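Local coordinates for protein mevalonate diphosphate decarboxylase (Legionella pneumophila, PDB 3LTO) that probably catalyses the ATP-dependent decarboxylation of mevalonate diphosphate to isopentenyl diphosphate, a step of isoprenoid biosynthesis, at residues 24-36 and 152-164. Numbering follows the deposited sequence.
With SO4 (sulfate ion), chain C.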
# COMPACT_ATOMS: atom_id res chain seq x y z
N SER A 24 7.15 -6.88 5.85
CA SER A 24 6.18 -6.43 4.86
C SER A 24 6.87 -5.79 3.66
O SER A 24 6.28 -5.66 2.59
CB SER A 24 5.23 -5.41 5.48
OG SER A 24 5.93 -4.22 5.81
N ASN A 25 8.12 -5.38 3.87
CA ASN A 25 8.95 -4.73 2.86
C ASN A 25 8.41 -3.35 2.47
O ASN A 25 8.81 -2.78 1.46
CB ASN A 25 9.09 -5.61 1.62
CG ASN A 25 10.36 -5.31 0.83
OD1 ASN A 25 11.46 -5.32 1.38
ND2 ASN A 25 10.21 -5.04 -0.46
N LEU A 26 7.51 -2.82 3.29
CA LEU A 26 6.93 -1.50 3.06
C LEU A 26 7.91 -0.45 3.59
O LEU A 26 8.59 -0.68 4.59
CB LEU A 26 5.60 -1.38 3.79
CG LEU A 26 4.49 -2.34 3.35
CD1 LEU A 26 3.39 -2.39 4.41
CD2 LEU A 26 3.93 -1.88 2.01
N PRO A 27 8.00 0.72 2.93
CA PRO A 27 8.92 1.77 3.38
C PRO A 27 8.50 2.35 4.73
O PRO A 27 7.31 2.50 4.99
CB PRO A 27 8.84 2.81 2.26
CG PRO A 27 7.41 2.65 1.76
CD PRO A 27 7.23 1.15 1.74
N ASP A 28 9.47 2.65 5.58
CA ASP A 28 9.16 3.21 6.89
C ASP A 28 8.58 4.61 6.74
O ASP A 28 7.81 5.07 7.59
CB ASP A 28 10.41 3.23 7.77
CG ASP A 28 10.70 1.86 8.38
OD1 ASP A 28 10.16 0.85 7.89
OD2 ASP A 28 11.47 1.80 9.36
N ASN A 29 8.94 5.29 5.66
CA ASN A 29 8.37 6.59 5.42
C ASN A 29 8.18 6.80 3.94
O ASN A 29 8.79 6.12 3.12
CB ASN A 29 9.22 7.72 6.04
CG ASN A 29 10.64 7.77 5.51
OD1 ASN A 29 11.57 7.29 6.16
ND2 ASN A 29 10.82 8.34 4.32
N SER A 30 7.30 7.72 3.60
CA SER A 30 7.03 8.02 2.21
C SER A 30 8.25 8.70 1.61
O SER A 30 9.17 9.13 2.32
CB SER A 30 5.82 8.94 2.10
OG SER A 30 4.66 8.32 2.61
N SER A 31 8.25 8.80 0.28
CA SER A 31 9.32 9.45 -0.45
C SER A 31 8.72 10.21 -1.63
O SER A 31 7.70 9.80 -2.20
CB SER A 31 10.36 8.42 -0.92
OG SER A 31 9.78 7.41 -1.73
N LEU A 32 9.35 11.33 -1.99
CA LEU A 32 8.91 12.17 -3.09
C LEU A 32 10.09 12.50 -4.01
O LEU A 32 11.13 12.98 -3.54
CB LEU A 32 8.32 13.48 -2.55
CG LEU A 32 7.93 14.53 -3.60
CD1 LEU A 32 6.58 14.18 -4.18
CD2 LEU A 32 7.88 15.89 -2.95
N SER A 33 9.94 12.25 -5.31
CA SER A 33 11.03 12.52 -6.23
C SER A 33 10.60 13.18 -7.53
O SER A 33 9.43 13.14 -7.91
CB SER A 33 11.77 11.21 -6.55
OG SER A 33 10.90 10.29 -7.17
N TYR A 34 11.57 13.80 -8.20
CA TYR A 34 11.33 14.46 -9.47
C TYR A 34 11.84 13.49 -10.54
O TYR A 34 12.93 12.95 -10.40
CB TYR A 34 12.11 15.76 -9.56
CG TYR A 34 11.84 16.53 -10.85
CD1 TYR A 34 10.55 16.97 -11.15
CD2 TYR A 34 12.86 16.78 -11.76
CE1 TYR A 34 10.29 17.64 -12.34
CE2 TYR A 34 12.60 17.46 -12.95
CZ TYR A 34 11.31 17.88 -13.23
OH TYR A 34 11.04 18.54 -14.42
N THR A 35 11.06 13.28 -11.59
CA THR A 35 11.48 12.37 -12.64
C THR A 35 12.37 13.10 -13.64
O THR A 35 11.93 14.05 -14.29
CB THR A 35 10.25 11.72 -13.33
OG1 THR A 35 9.40 11.13 -12.34
CG2 THR A 35 10.69 10.63 -14.30
N LEU A 36 13.62 12.68 -13.75
CA LEU A 36 14.57 13.30 -14.67
C LEU A 36 14.48 12.63 -16.04
O LEU A 36 15.33 11.82 -16.41
CB LEU A 36 15.98 13.16 -14.09
CG LEU A 36 16.17 13.82 -12.72
CD1 LEU A 36 17.46 13.35 -12.08
CD2 LEU A 36 16.16 15.33 -12.88
N ARG A 152 9.59 4.61 -8.38
CA ARG A 152 9.25 6.02 -8.60
C ARG A 152 9.52 6.49 -10.02
O ARG A 152 9.05 7.55 -10.43
CB ARG A 152 10.03 6.91 -7.64
CG ARG A 152 9.49 6.94 -6.24
CD ARG A 152 10.13 8.07 -5.48
NE ARG A 152 11.03 7.59 -4.44
CZ ARG A 152 12.35 7.54 -4.53
NH1 ARG A 152 12.96 7.95 -5.63
NH2 ARG A 152 13.05 7.08 -3.51
N SER A 153 10.29 5.71 -10.77
CA SER A 153 10.61 6.09 -12.14
C SER A 153 9.49 5.81 -13.15
O SER A 153 9.59 6.21 -14.31
CB SER A 153 11.90 5.42 -12.60
OG SER A 153 13.02 6.00 -11.95
N PHE A 154 8.44 5.13 -12.70
CA PHE A 154 7.30 4.79 -13.54
C PHE A 154 6.26 5.91 -13.61
O PHE A 154 5.20 5.76 -14.24
CB PHE A 154 6.63 3.51 -13.01
CG PHE A 154 7.43 2.27 -13.27
CD1 PHE A 154 7.22 1.52 -14.42
CD2 PHE A 154 8.46 1.89 -12.40
CE1 PHE A 154 8.02 0.42 -14.71
CE2 PHE A 154 9.27 0.79 -12.69
CZ PHE A 154 9.05 0.05 -13.85
N TYR A 155 6.55 7.03 -12.96
CA TYR A 155 5.62 8.16 -12.94
C TYR A 155 6.39 9.45 -13.17
O TYR A 155 7.59 9.51 -12.90
CB TYR A 155 4.90 8.21 -11.59
CG TYR A 155 4.27 6.88 -11.22
CD1 TYR A 155 2.99 6.55 -11.67
CD2 TYR A 155 4.98 5.93 -10.48
CE1 TYR A 155 2.43 5.31 -11.40
CE2 TYR A 155 4.43 4.68 -10.21
CZ TYR A 155 3.15 4.37 -10.67
OH TYR A 155 2.62 3.13 -10.44
N ALA A 156 5.69 10.46 -13.67
CA ALA A 156 6.28 11.76 -13.96
C ALA A 156 5.17 12.81 -14.04
O ALA A 156 4.01 12.47 -14.31
CB ALA A 156 7.04 11.70 -15.28
N PRO A 157 5.50 14.10 -13.80
CA PRO A 157 6.84 14.58 -13.47
C PRO A 157 7.23 14.40 -12.00
O PRO A 157 8.40 14.53 -11.65
CB PRO A 157 6.79 16.04 -13.90
CG PRO A 157 5.38 16.42 -13.56
CD PRO A 157 4.61 15.23 -14.10
N TRP A 158 6.26 14.12 -11.14
CA TRP A 158 6.54 13.91 -9.72
C TRP A 158 5.95 12.58 -9.26
O TRP A 158 4.86 12.20 -9.70
CB TRP A 158 5.95 15.02 -8.85
CG TRP A 158 6.53 16.37 -9.10
CD1 TRP A 158 6.08 17.30 -9.99
CD2 TRP A 158 7.71 16.91 -8.50
NE1 TRP A 158 6.90 18.41 -9.97
CE2 TRP A 158 7.91 18.19 -9.07
CE3 TRP A 158 8.61 16.45 -7.54
CZ2 TRP A 158 8.99 19.01 -8.71
CZ3 TRP A 158 9.68 17.26 -7.18
CH2 TRP A 158 9.86 18.53 -7.76
N ALA A 159 6.66 11.89 -8.38
CA ALA A 159 6.18 10.61 -7.87
C ALA A 159 6.16 10.58 -6.35
O ALA A 159 7.13 10.95 -5.70
CB ALA A 159 7.06 9.48 -8.39
N LEU A 160 5.04 10.13 -5.79
CA LEU A 160 4.92 10.03 -4.34
C LEU A 160 4.71 8.57 -4.01
O LEU A 160 3.79 7.93 -4.52
CB LEU A 160 3.74 10.85 -3.83
CG LEU A 160 3.50 10.74 -2.31
CD1 LEU A 160 4.67 11.34 -1.56
CD2 LEU A 160 2.21 11.45 -1.93
N TRP A 161 5.57 8.04 -3.15
CA TRP A 161 5.52 6.65 -2.73
C TRP A 161 5.15 6.62 -1.25
O TRP A 161 5.87 7.15 -0.41
CB TRP A 161 6.89 6.01 -2.99
CG TRP A 161 7.07 4.58 -2.54
CD1 TRP A 161 6.10 3.69 -2.20
CD2 TRP A 161 8.32 3.89 -2.40
NE1 TRP A 161 6.66 2.48 -1.86
CE2 TRP A 161 8.02 2.57 -1.97
CE3 TRP A 161 9.66 4.25 -2.59
CZ2 TRP A 161 9.02 1.62 -1.73
CZ3 TRP A 161 10.65 3.31 -2.35
CH2 TRP A 161 10.33 2.00 -1.93
N THR A 162 4.01 6.02 -0.95
CA THR A 162 3.53 5.90 0.42
C THR A 162 3.02 4.48 0.59
O THR A 162 2.18 4.03 -0.18
CB THR A 162 2.37 6.87 0.71
OG1 THR A 162 2.84 8.21 0.68
CG2 THR A 162 1.76 6.58 2.07
N GLY A 163 3.52 3.78 1.60
CA GLY A 163 3.09 2.41 1.80
C GLY A 163 3.46 1.56 0.60
O GLY A 163 4.60 1.60 0.13
N ASP A 164 2.50 0.79 0.09
CA ASP A 164 2.79 -0.05 -1.08
C ASP A 164 2.22 0.55 -2.36
O ASP A 164 2.06 -0.16 -3.35
CB ASP A 164 2.27 -1.48 -0.88
CG ASP A 164 0.76 -1.54 -0.72
OD1 ASP A 164 0.05 -0.82 -1.46
OD2 ASP A 164 0.28 -2.31 0.14
S SO4 C . 16.00 7.60 -2.23
O1 SO4 C . 14.74 8.22 -1.78
O2 SO4 C . 15.73 6.90 -3.49
O3 SO4 C . 17.01 8.64 -2.42
O4 SO4 C . 16.50 6.63 -1.24
O HOH W 1 5.22 5.07 3.94
O HOH W 2 9.88 10.16 -9.94
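Tyr34 turns a ring edge onto one face of Trp158, its CD1 lying 3.5 Å from Trp158 CZ2, in an edge-to-face pair with planes at 55°. With CG anti to the backbone N (chi1 -177°) the ring swings its CD1 edge over the indole, while CB makes a CH-pi contact with the same face. On the face of the sheet that carries Ser31 and Ser33, Arg152 runs alongside both serines. Its NE donates to Ser31 OG at 3.0 Å, and a bend at chi3 (-111°) carries the guanidinium onward to a sulfate, where NH2 meets O2 at 2.7 Å; Tyr16 N, Met17 N and Ser149 OG also bind this ion. Strands 31-36 and 158-162 run antiparallel within the N-terminal domain of this GHMP-type fold, Ser31 with Trp161 and Ser33 with Ala159 forming the hydrogen-bonded pairs. Thr35 N continues the ladder to Pro157 O at 2.9 Å, just short of the cis peptide preceding Pro157. Beyond the other end, Pro27 lays CG over the five-membered ring of Trp161, 4.0 Å from its centroid, while Thr162 OG1 donates to Ser30 OG. A water links Thr35 OG1, Ser33 OG and Arg152 O. Farther out, Tyr34 OH bonds Leu176 N, Trp158 NE1 Tyr173 O, and Ser30 OG Gly310 O of the second subunit.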